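Local atomic coordinates of Bd3460 (Bdellovibrio bacteriovorus, PDB entry 5CEC), a protein that binds the predatory endopeptidase Bd3459 as its ankyrin-repeat immunity protein, probably shielding the predator from its own enzyme during cell invasion. Residues G74-V79 and A112-K117; F102-D107 and M136-N141; D123-V126 and D132-F135. All blocks are in the same frame, centred on the assembly; numbering follows the deposited sequence.

Contact 1: residues G74-V79 and A112-K117. With SO4 (sulfate ion), chain H.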
ATOM      1  N   GLY B  74       2.104  -2.674  10.733  1.00 19.36           N
ATOM      2  CA  GLY B  74       1.427  -3.845  10.196  1.00 20.31           C
ATOM      3  C   GLY B  74       2.335  -5.034   9.952  1.00 19.79           C
ATOM      4  O   GLY B  74       2.125  -5.803   9.007  1.00 21.53           O
ATOM      5  N   ASN B  75       3.325  -5.205  10.823  1.00 20.01           N
ATOM      6  CA  ASN B  75       4.400  -6.157  10.605  1.00 20.74           C
ATOM      7  C   ASN B  75       4.141  -7.376  11.479  1.00 20.03           C
ATOM      8  O   ASN B  75       4.651  -7.496  12.587  1.00 22.11           O
ATOM      9  CB  ASN B  75       5.732  -5.478  10.861  1.00 21.12           C
ATOM     10  CG  ASN B  75       5.949  -4.303   9.922  1.00 20.70           C
ATOM     11  OD1 ASN B  75       5.664  -4.399   8.726  1.00 24.09           O
ATOM     12  ND2 ASN B  75       6.465  -3.210  10.440  1.00 23.03           N
ATOM     13  N   LEU B  76       3.333  -8.281  10.943  1.00 21.17           N
ATOM     14  CA  LEU B  76       2.878  -9.447  11.671  1.00 21.00           C
ATOM     15  C   LEU B  76       3.984 -10.399  12.116  1.00 21.50           C
ATOM     16  O   LEU B  76       4.001 -10.834  13.275  1.00 21.26           O
ATOM     17  CB  LEU B  76       1.843 -10.190  10.848  1.00 22.26           C
ATOM     18  CG  LEU B  76       1.195 -11.399  11.490  1.00 23.06           C
ATOM     19  CD1 LEU B  76       0.499 -11.046  12.793  1.00 24.51           C
ATOM     20  CD2 LEU B  76       0.209 -11.973  10.493  1.00 25.90           C
ATOM     21  N   ASP B  77       4.919 -10.717  11.223  1.00 21.72           N
ATOM     22  CA  ASP B  77       6.044 -11.582  11.618  1.00 22.35           C
ATOM     23  C   ASP B  77       6.848 -10.974  12.756  1.00 21.03           C
ATOM     24  O   ASP B  77       7.248 -11.676  13.684  1.00 22.86           O
ATOM     25  CB  ASP B  77       6.940 -11.904  10.412  1.00 24.62           C
ATOM     26  CG  ASP B  77       6.331 -12.966   9.501  1.00 30.27           C
ATOM     27  OD1 ASP B  77       5.227 -13.463   9.807  1.00 36.99           O
ATOM     28  OD2 ASP B  77       6.956 -13.318   8.478  1.00 38.92           O
ATOM     29  N   ILE B  78       7.063  -9.664  12.723  1.00 20.88           N
ATOM     30  CA  ILE B  78       7.812  -9.006  13.795  1.00 19.68           C
ATOM     31  C   ILE B  78       6.995  -9.012  15.089  1.00 20.15           C
ATOM     32  O   ILE B  78       7.531  -9.303  16.159  1.00 19.77           O
ATOM     33  CB  ILE B  78       8.253  -7.597  13.405  1.00 21.35           C
ATOM     34  CG1 ILE B  78       9.254  -7.655  12.244  1.00 21.84           C
ATOM     35  CG2 ILE B  78       8.840  -6.874  14.612  1.00 20.90           C
ATOM     36  CD1 ILE B  78       9.607  -6.300  11.653  1.00 22.24           C
ATOM     37  N   VAL B  79       5.693  -8.771  15.002  1.00 18.38           N
ATOM     38  CA  VAL B  79       4.836  -8.854  16.188  1.00 18.24           C
ATOM     39  C   VAL B  79       4.915 -10.262  16.773  1.00 18.47           C
ATOM     40  O   VAL B  79       5.067 -10.407  17.967  1.00 19.65           O
ATOM     41  CB  VAL B  79       3.384  -8.464  15.862  1.00 17.96           C
ATOM     42  CG1 VAL B  79       2.405  -8.837  16.970  1.00 17.26           C
ATOM     43  CG2 VAL B  79       3.327  -6.979  15.623  1.00 18.34           C
ATOM     44  N   ALA B 112      -3.940  -6.931  14.677  1.00 14.86           N
ATOM     45  CA  ALA B 112      -4.915  -6.769  15.760  1.00 15.78           C
ATOM     46  C   ALA B 112      -5.423  -8.163  16.181  1.00 15.66           C
ATOM     47  O   ALA B 112      -5.513  -8.453  17.392  1.00 16.13           O
ATOM     48  CB  ALA B 112      -6.089  -5.898  15.324  1.00 15.79           C
ATOM     49  N   GLU B 113      -5.775  -9.012  15.206  1.00 17.22           N
ATOM     50  CA  GLU B 113      -6.229 -10.356  15.535  1.00 17.91           C
ATOM     51  C   GLU B 113      -5.204 -11.141  16.311  1.00 17.34           C
ATOM     52  O   GLU B 113      -5.564 -11.825  17.273  1.00 18.65           O
ATOM     53  CB  GLU B 113      -6.679 -11.140  14.300  1.00 17.79           C
ATOM     54  CG  GLU B 113      -7.957 -10.591  13.684  1.00 19.71           C
ATOM     55  CD  GLU B 113      -9.132 -10.776  14.606  1.00 23.60           C
ATOM     56  OE1 GLU B 113      -9.555 -11.930  14.812  1.00 29.59           O
ATOM     57  OE2 GLU B 113      -9.568  -9.774  15.188  1.00 25.86           O
ATOM     58  N   GLU B 114      -3.945 -11.043  15.891  1.00 17.32           N
ATOM     59  CA  GLU B 114      -2.848 -11.715  16.570  1.00 18.18           C
ATOM     60  C   GLU B 114      -2.757 -11.248  18.008  1.00 17.13           C
ATOM     61  O   GLU B 114      -2.581 -12.056  18.908  1.00 18.39           O
ATOM     62  CB  GLU B 114      -1.532 -11.465  15.827  1.00 18.55           C
ATOM     63  CG  GLU B 114      -0.334 -12.238  16.362  1.00 22.68           C
ATOM     64  CD  GLU B 114      -0.352 -13.728  16.056  1.00 25.64           C
ATOM     65  OE1 GLU B 114      -1.099 -14.177  15.158  1.00 32.15           O
ATOM     66  OE2 GLU B 114       0.406 -14.449  16.730  1.00 33.64           O
ATOM     67  N   LEU B 115      -2.819  -9.937  18.227  1.00 15.87           N
ATOM     68  CA  LEU B 115      -2.686  -9.361  19.566  1.00 15.42           C
ATOM     69  C   LEU B 115      -3.843  -9.759  20.468  1.00 16.72           C
ATOM     70  O   LEU B 115      -3.642 -10.132  21.642  1.00 17.08           O
ATOM     71  CB  LEU B 115      -2.522  -7.842  19.514  1.00 14.87           C
ATOM     72  CG  LEU B 115      -1.168  -7.372  18.981  1.00 15.92           C
ATOM     73  CD1 LEU B 115      -1.237  -5.893  18.691  1.00 17.22           C
ATOM     74  CD2 LEU B 115      -0.028  -7.642  19.945  1.00 18.97           C
ATOM     75  N   ILE B 116      -5.053  -9.755  19.920  1.00 16.92           N
ATOM     76  CA  ILE B 116      -6.222 -10.182  20.718  1.00 18.24           C
ATOM     77  C   ILE B 116      -6.111 -11.676  21.129  1.00 19.12           C
ATOM     78  O   ILE B 116      -6.354 -12.003  22.279  1.00 20.83           O
ATOM     79  CB  ILE B 116      -7.538  -9.895  19.943  1.00 18.10           C
ATOM     80  CG1 ILE B 116      -7.725  -8.378  19.781  1.00 17.93           C
ATOM     81  CG2 ILE B 116      -8.755 -10.489  20.651  1.00 19.31           C
ATOM     82  CD1 ILE B 116      -8.798  -7.981  18.796  1.00 18.80           C
ATOM     83  N   LYS B 117      -5.726 -12.548  20.199  1.00 19.21           N
ATOM     84  CA  LYS B 117      -5.483 -13.953  20.507  1.00 21.19           C
ATOM     85  C   LYS B 117      -4.362 -14.167  21.516  1.00 20.72           C
ATOM     86  O   LYS B 117      -4.359 -15.154  22.245  1.00 25.47           O
ATOM     87  CB  LYS B 117      -5.168 -14.752  19.223  1.00 25.71           C
ATOM     88  CG  LYS B 117      -6.379 -14.907  18.322  1.00 30.88           C
ATOM     89  CD  LYS B 117      -6.122 -15.673  17.031  1.00 39.15           C
ATOM     90  CE  LYS B 117      -4.837 -15.270  16.319  1.00 42.22           C
ATOM     91  NZ  LYS B 117      -4.817 -15.734  14.903  1.00 49.90           N
TER
HETATM   92  S   SO4 H 301       3.974  -9.512   7.535  1.00 33.55           S
HETATM   93  O1  SO4 H 301       3.081 -10.685   7.293  1.00 39.33           O
HETATM   94  O2  SO4 H 301       3.195  -8.350   8.047  1.00 30.89           O
HETATM   95  O3  SO4 H 301       5.009  -9.886   8.505  1.00 32.99           O
HETATM   96  O4  SO4 H 301       4.608  -9.203   6.218  1.00 36.39           O

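Contact 2: residues F102-D107 and M136-N141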
ATOM      1  N   PHE B 102      -2.604   0.855  18.242  1.00 12.87           N
ATOM      2  CA  PHE B 102      -1.824   1.185  17.037  1.00 12.99           C
ATOM      3  C   PHE B 102      -2.227   0.332  15.850  1.00 13.42           C
ATOM      4  O   PHE B 102      -2.380   0.845  14.745  1.00 14.20           O
ATOM      5  CB  PHE B 102      -0.326   1.065  17.280  1.00 13.77           C
ATOM      6  CG  PHE B 102       0.282   2.272  17.899  1.00 13.51           C
ATOM      7  CD1 PHE B 102       0.576   3.353  17.103  1.00 14.68           C
ATOM      8  CD2 PHE B 102       0.559   2.364  19.271  1.00 14.26           C
ATOM      9  CE1 PHE B 102       1.117   4.504  17.629  1.00 15.32           C
ATOM     10  CE2 PHE B 102       1.145   3.522  19.787  1.00 15.25           C
ATOM     11  CZ  PHE B 102       1.419   4.578  18.955  1.00 15.70           C
ATOM     12  N   ALA B 103      -2.422  -0.963  16.078  1.00 13.26           N
ATOM     13  CA  ALA B 103      -2.762  -1.869  14.987  1.00 14.35           C
ATOM     14  C   ALA B 103      -4.129  -1.509  14.416  1.00 13.32           C
ATOM     15  O   ALA B 103      -4.279  -1.343  13.207  1.00 13.80           O
ATOM     16  CB  ALA B 103      -2.756  -3.307  15.466  1.00 14.74           C
ATOM     17  N   VAL B 104      -5.143  -1.418  15.271  1.00 12.71           N
ATOM     18  CA  VAL B 104      -6.497  -1.123  14.796  1.00 13.22           C
ATOM     19  C   VAL B 104      -6.530   0.205  14.074  1.00 12.95           C
ATOM     20  O   VAL B 104      -7.073   0.318  12.955  1.00 13.58           O
ATOM     21  CB  VAL B 104      -7.498  -1.194  15.967  1.00 13.54           C
ATOM     22  CG1 VAL B 104      -8.825  -0.568  15.598  1.00 13.65           C
ATOM     23  CG2 VAL B 104      -7.649  -2.661  16.368  1.00 14.24           C
ATOM     24  N   THR B 105      -5.952   1.240  14.679  1.00 13.51           N
ATOM     25  CA  THR B 105      -6.060   2.576  14.102  1.00 13.61           C
ATOM     26  C   THR B 105      -5.263   2.746  12.814  1.00 12.85           C
ATOM     27  O   THR B 105      -5.577   3.640  12.032  1.00 14.39           O
ATOM     28  CB  THR B 105      -5.636   3.675  15.085  1.00 13.36           C
ATOM     29  OG1 THR B 105      -4.294   3.459  15.480  1.00 13.50           O
ATOM     30  CG2 THR B 105      -6.552   3.718  16.316  1.00 13.32           C
ATOM     31  N   ASN B 106      -4.265   1.902  12.581  1.00 13.60           N
ATOM     32  CA  ASN B 106      -3.530   1.899  11.324  1.00 14.20           C
ATOM     33  C   ASN B 106      -3.963   0.805  10.361  1.00 14.13           C
ATOM     34  O   ASN B 106      -3.263   0.538   9.395  1.00 16.22           O
ATOM     35  CB  ASN B 106      -2.024   1.857  11.604  1.00 14.74           C
ATOM     36  CG  ASN B 106      -1.485   3.195  12.102  1.00 17.00           C
ATOM     37  OD1 ASN B 106      -1.123   4.078  11.288  1.00 21.04           O
ATOM     38  ND2 ASN B 106      -1.425   3.369  13.423  1.00 15.42           N
ATOM     39  N   ASP B 107      -5.148   0.233  10.597  1.00 13.31           N
ATOM     40  CA  ASP B 107      -5.754  -0.776   9.730  1.00 14.97           C
ATOM     41  C   ASP B 107      -4.901  -2.024   9.566  1.00 14.42           C
ATOM     42  O   ASP B 107      -5.049  -2.760   8.593  1.00 16.92           O
ATOM     43  CB  ASP B 107      -6.139  -0.194   8.359  1.00 15.71           C
ATOM     44  CG  ASP B 107      -7.257   0.823   8.415  1.00 17.18           C
ATOM     45  OD1 ASP B 107      -7.601   1.363   9.463  1.00 22.52           O
ATOM     46  OD2 ASP B 107      -7.852   1.123   7.381  1.00 19.01           O
ATOM     47  N   MET B 136     -15.275   0.785  18.793  1.00 13.80           N
ATOM     48  CA  MET B 136     -15.848   1.730  17.841  1.00 14.00           C
ATOM     49  C   MET B 136     -15.039   1.865  16.570  1.00 13.77           C
ATOM     50  O   MET B 136     -15.581   1.896  15.479  1.00 14.13           O
ATOM     51  CB  MET B 136     -16.021   3.114  18.484  1.00 15.36           C
ATOM     52  CG  MET B 136     -17.145   3.149  19.456  1.00 16.14           C
ATOM     53  SD  MET B 136     -17.191   4.662  20.431  1.00 17.78           S
ATOM     54  CE  MET B 136     -17.708   5.860  19.211  1.00 17.82           C
ATOM     55  N   ARG B 137     -13.741   1.966  16.717  1.00 12.96           N
ATOM     56  CA  ARG B 137     -12.870   2.135  15.586  1.00 13.50           C
ATOM     57  C   ARG B 137     -12.913   0.900  14.682  1.00 13.88           C
ATOM     58  O   ARG B 137     -12.998   0.999  13.446  1.00 15.09           O
ATOM     59  CB  ARG B 137     -11.444   2.485  16.042  1.00 14.14           C
ATOM     60  CG  ARG B 137     -10.490   2.812  14.902  1.00 14.01           C
ATOM     61  CD  ARG B 137     -10.929   3.962  14.007  1.00 14.20           C
ATOM     62  NE  ARG B 137     -11.330   5.128  14.805  1.00 14.35           N
ATOM     63  CZ  ARG B 137     -10.506   6.049  15.321  1.00 13.80           C
ATOM     64  NH1 ARG B 137      -9.222   6.039  15.030  1.00 13.77           N
ATOM     65  NH2 ARG B 137     -10.990   6.978  16.127  1.00 13.96           N
ATOM     66  N   ALA B 138     -12.832  -0.285  15.284  1.00 13.77           N
ATOM     67  CA  ALA B 138     -12.979  -1.540  14.517  1.00 14.78           C
ATOM     68  C   ALA B 138     -14.360  -1.657  13.862  1.00 14.77           C
ATOM     69  O   ALA B 138     -14.474  -2.080  12.716  1.00 16.45           O
ATOM     70  CB  ALA B 138     -12.715  -2.725  15.420  1.00 15.64           C
ATOM     71  N   ALA B 139     -15.406  -1.237  14.559  1.00 14.94           N
ATOM     72  CA  ALA B 139     -16.764  -1.352  14.025  1.00 15.98           C
ATOM     73  C   ALA B 139     -16.963  -0.589  12.759  1.00 16.47           C
ATOM     74  O   ALA B 139     -17.699  -1.018  11.880  1.00 18.29           O
ATOM     75  CB  ALA B 139     -17.806  -0.928  15.056  1.00 17.43           C
ATOM     76  N   GLN B 140     -16.305   0.548  12.625  1.00 14.53           N
ATOM     77  CA  GLN B 140     -16.433   1.308  11.397  1.00 15.58           C
ATOM     78  C   GLN B 140     -15.719   0.662  10.230  1.00 16.53           C
ATOM     79  O   GLN B 140     -16.016   0.991   9.107  1.00 20.17           O
ATOM     80  CB  GLN B 140     -15.915   2.725  11.559  1.00 17.25           C
ATOM     81  CG  GLN B 140     -16.790   3.629  12.405  1.00 17.50           C
ATOM     82  CD  GLN B 140     -16.408   5.101  12.260  1.00 16.77           C
ATOM     83  OE1 GLN B 140     -15.740   5.645  13.151  1.00 17.20           O
ATOM     84  NE2 GLN B 140     -16.792   5.745  11.187  1.00 18.32           N
ATOM     85  N   ASN B 141     -14.778  -0.244  10.468  1.00 14.50           N
ATOM     86  CA  ASN B 141     -13.785  -0.631   9.466  1.00 15.69           C
ATOM     87  C   ASN B 141     -13.569  -2.118   9.247  1.00 17.31           C
ATOM     88  O   ASN B 141     -13.258  -2.495   8.136  1.00 21.90           O
ATOM     89  CB  ASN B 141     -12.445   0.023   9.817  1.00 16.34           C
ATOM     90  CG  ASN B 141     -12.499   1.518   9.659  1.00 17.94           C
ATOM     91  OD1 ASN B 141     -12.675   2.031   8.547  1.00 19.52           O
ATOM     92  ND2 ASN B 141     -12.443   2.234  10.773  1.00 16.06           N
TER
HETATM   93  O   HOH W   1      -7.761   5.206  12.539  1.00 14.60           O

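Contact 3: residues D123-V126 and D132-F135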
ATOM      1  N   ASP B 123     -10.469  -3.585  26.019  1.00 16.79           N
ATOM      2  CA  ASP B 123     -11.197  -2.462  26.616  1.00 16.07           C
ATOM      3  C   ASP B 123     -10.249  -1.284  26.777  1.00 16.31           C
ATOM      4  O   ASP B 123      -9.857  -0.900  27.878  1.00 17.51           O
ATOM      5  CB  ASP B 123     -11.835  -2.854  27.923  1.00 17.74           C
ATOM      6  CG  ASP B 123     -12.727  -1.771  28.504  1.00 18.33           C
ATOM      7  OD1 ASP B 123     -12.963  -0.723  27.840  1.00 18.97           O
ATOM      8  OD2 ASP B 123     -13.183  -1.957  29.652  1.00 22.30           O
ATOM      9  N   ILE B 124      -9.939  -0.668  25.640  1.00 14.37           N
ATOM     10  CA  ILE B 124      -8.980   0.438  25.579  1.00 14.35           C
ATOM     11  C   ILE B 124      -9.544   1.547  24.719  1.00 14.12           C
ATOM     12  O   ILE B 124     -10.558   1.362  24.011  1.00 14.19           O
ATOM     13  CB  ILE B 124      -7.608  -0.029  25.059  1.00 14.81           C
ATOM     14  CG1 ILE B 124      -7.690  -0.526  23.599  1.00 15.13           C
ATOM     15  CG2 ILE B 124      -7.041  -1.091  25.991  1.00 15.33           C
ATOM     16  CD1 ILE B 124      -6.377  -1.008  23.040  1.00 15.89           C
ATOM     17  N   ILE B 125      -8.896   2.711  24.810  1.00 14.57           N
ATOM     18  CA  ILE B 125      -9.285   3.931  24.111  1.00 14.77           C
ATOM     19  C   ILE B 125      -8.207   4.310  23.101  1.00 14.47           C
ATOM     20  O   ILE B 125      -7.018   4.219  23.381  1.00 16.73           O
ATOM     21  CB  ILE B 125      -9.444   5.094  25.121  1.00 16.30           C
ATOM     22  CG1 ILE B 125     -10.500   4.768  26.195  1.00 17.95           C
ATOM     23  CG2 ILE B 125      -9.778   6.421  24.449  1.00 16.88           C
ATOM     24  CD1 ILE B 125     -11.857   4.399  25.678  1.00 19.30           C
ATOM     25  N   VAL B 126      -8.650   4.697  21.913  1.00 13.51           N
ATOM     26  CA  VAL B 126      -7.742   5.130  20.861  1.00 13.84           C
ATOM     27  C   VAL B 126      -7.587   6.657  20.943  1.00 13.55           C
ATOM     28  O   VAL B 126      -8.429   7.369  21.489  1.00 15.37           O
ATOM     29  CB  VAL B 126      -8.184   4.657  19.456  1.00 14.18           C
ATOM     30  CG1 VAL B 126      -8.339   3.134  19.442  1.00 14.54           C
ATOM     31  CG2 VAL B 126      -9.486   5.307  18.958  1.00 14.13           C
ATOM     32  N   ASP B 132     -12.669   7.624  21.390  1.00 15.85           N
ATOM     33  CA  ASP B 132     -13.301   6.451  20.806  1.00 14.93           C
ATOM     34  C   ASP B 132     -12.736   5.179  21.445  1.00 14.15           C
ATOM     35  O   ASP B 132     -11.527   5.073  21.719  1.00 15.39           O
ATOM     36  CB  ASP B 132     -13.046   6.369  19.313  1.00 15.12           C
ATOM     37  CG  ASP B 132     -13.926   7.278  18.476  1.00 15.14           C
ATOM     38  OD1 ASP B 132     -14.894   7.862  18.999  1.00 17.00           O
ATOM     39  OD2 ASP B 132     -13.631   7.318  17.255  1.00 16.79           O
ATOM     40  N   THR B 133     -13.640   4.246  21.707  1.00 14.25           N
ATOM     41  CA  THR B 133     -13.203   2.922  22.118  1.00 14.31           C
ATOM     42  C   THR B 133     -12.556   2.188  20.955  1.00 13.46           C
ATOM     43  O   THR B 133     -12.846   2.465  19.788  1.00 14.27           O
ATOM     44  CB  THR B 133     -14.338   2.056  22.670  1.00 14.68           C
ATOM     45  OG1 THR B 133     -15.277   1.810  21.619  1.00 14.91           O
ATOM     46  CG2 THR B 133     -15.020   2.731  23.848  1.00 15.79           C
ATOM     47  N   LEU B 134     -11.691   1.243  21.270  1.00 13.76           N
ATOM     48  CA  LEU B 134     -11.144   0.329  20.252  1.00 13.71           C
ATOM     49  C   LEU B 134     -12.272  -0.322  19.438  1.00 13.77           C
ATOM     50  O   LEU B 134     -12.188  -0.437  18.203  1.00 13.80           O
ATOM     51  CB  LEU B 134     -10.294  -0.757  20.895  1.00 13.38           C
ATOM     52  CG  LEU B 134      -9.471  -1.608  19.943  1.00 14.12           C
ATOM     53  CD1 LEU B 134      -8.236  -0.821  19.497  1.00 14.90           C
ATOM     54  CD2 LEU B 134      -9.049  -2.905  20.602  1.00 14.63           C
ATOM     55  N   PHE B 135     -13.305  -0.773  20.147  1.00 13.70           N
ATOM     56  CA  PHE B 135     -14.448  -1.398  19.475  1.00 14.21           C
ATOM     57  C   PHE B 135     -15.054  -0.476  18.430  1.00 14.22           C
ATOM     58  O   PHE B 135     -15.340  -0.913  17.315  1.00 14.45           O
ATOM     59  CB  PHE B 135     -15.554  -1.833  20.457  1.00 14.44           C
ATOM     60  CG  PHE B 135     -16.741  -2.367  19.729  1.00 14.74           C
ATOM     61  CD1 PHE B 135     -16.677  -3.585  19.092  1.00 14.83           C
ATOM     62  CD2 PHE B 135     -17.890  -1.601  19.607  1.00 14.65           C
ATOM     63  CE1 PHE B 135     -17.742  -4.039  18.322  1.00 15.75           C
ATOM     64  CE2 PHE B 135     -18.939  -2.017  18.830  1.00 15.01           C
ATOM     65  CZ  PHE B 135     -18.877  -3.252  18.196  1.00 16.89           C
TER

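Contact 1: residues G74-V79 and A112-K117
Neither face nor edge of the flat Glu114 carboxylate meets Leu76; the methylenes CB and CG below it do the touching. Glu114 CB lies 3.7 Å from Leu76 CD1, with the two side chains at roughly a right angle. Leu76 reaches across because its CG stands trans to the main-chain N (chi1 -177°), which carries CD1 over the glutamate methylenes. One turn further along helix 76-84, Val79 CG1 meets Leu115 CD2 at 4.0 Å, again nearly perpendicular, so the buried side of the contact is purely aliphatic. The start of helix 76-84 also holds a sulfate, probably from the crystallisation liquor. Its O2 accepts a 2.9 Å hydrogen bond from Leu76 N. Its O3 accepts a nearly straight one of 2.8 Å from Asp77 N, close to the Asp77 carboxylate. First-turn amides, lacking the i-4 acceptor of later turns, point out of the helix, whose dipole would probably favour an anion there. Lys154 of the Bd3459 chain binds the same sulfate and also Asn75 OD1, placing this helix start at the interface. Leu83 continues the packing onto Glu114 and Leu115. Such lateral contact between the second helices of consecutive repeats is characteristic of the ankyrin stack.

Contact 2: residues F102-D107 and M136-N141
Val104 CG1 presses against the aliphatic part of Arg137, 3.8 Å from its CG, and lies 4.0 Å from Ala138 N, while Thr105 CG2 meets the guanidinium at NH1, 3.8 Å away. The arginine can serve both neighbours because its chain leaves the helix with CG trans to N (chi1 -174°) and then bends twice, bringing its head back toward Thr105. Polar linkage comes through a water, which donates to Thr105 O at 2.7 Å and accepts from Arg137 NH1 at 3.0 Å. In the second shell, a salt bridge from NH2 to Asp132 fixes the far side of the guanidinium, and Thr105 OG1 bonds back to Ala101 O. Two asparagines bond back to their own helices. Asn141 ND2 bonds Arg137 O at 3.0 Å, lying in the carbonyl plane, and Asn106 ND2 joins its own backbone N on Phe102 O. Asp107, at the positive-phi position of a Schellman motif, and Asn141 reach the Bd3459 chain, where Lys403 forms a salt bridge with Asp107 and Gln400 a hydrogen bond with Asn141. Helices 99-105 and 134-141 thus pack side by side, with helix 66-72 against Phe102, helix 167-174 against Met136, and helix 109-117 against Val104.

Contact 3: residues D123-V126 and D132-F135
Asp132 O is gripped by two groups of the facing segment: Val126 N donates a hydrogen bond of 2.9 Å, nearly in line with the carbonyl, and Ile125 CA adds a CA-H...O contact of 3.5 Å. Running the other way, Leu134 N donates to Ile124 O at 3.0 Å, tilted 29° from the carbonyl plane. Between them lie Ile125 and Thr133, an antiparallel non-hydrogen-bonded pair whose CA atoms are 4.5 Å apart. On the buried side Ile124 and Leu134 run alongside each other, Ile124 CG1 lying 3.8 Å from Leu134 CB. Val126 crosses the leucine at about a right angle, its CG1 set 4.0 Å from Leu134 CD1. Ile125, the exposed member, bends its CD1 back to Thr133 CG2. Thr133 OG1, held between the backbone N and the carbonyl carbon (chi1 65°), caps Met136 N at the start of helix 134-141. The stretch Thr133 to Met136 occupies the place of the Thr-Pro-Leu-His signature of ankyrin repeats. Asp132 OD1 takes a bond from Asn161, and OD2 pairs with Arg137. Two backbone bonds satisfy Ile124 O, Val126 N, Asp132 O and Leu134 N, and the threonine cap satisfies Met136 N, while aliphatic packing seals the side facing the helices.

Between them the three contacts sample the layers of an ankyrin solenoid: contact 1 joins second helices, contact 2 packs helix 99-105 on helix 134-141, and contact 3 closes the base of the hairpin connecting successive helical pairs. Contacts 1 and 2 alternate along the chain, their centres about 14 Å apart, and meet where Ala112 packs on Val104. Contact 3 falls within the sequence between the segments of contact 2, its centre about 9 Å away, and both draw on helix 134-141. Contact 2 thus touches both others, whereas contacts 1 and 3, in series with centres about 17 Å apart, do not touch. Residues of contacts 1 and 2 bond Bd3459; no other chain touches contact 3.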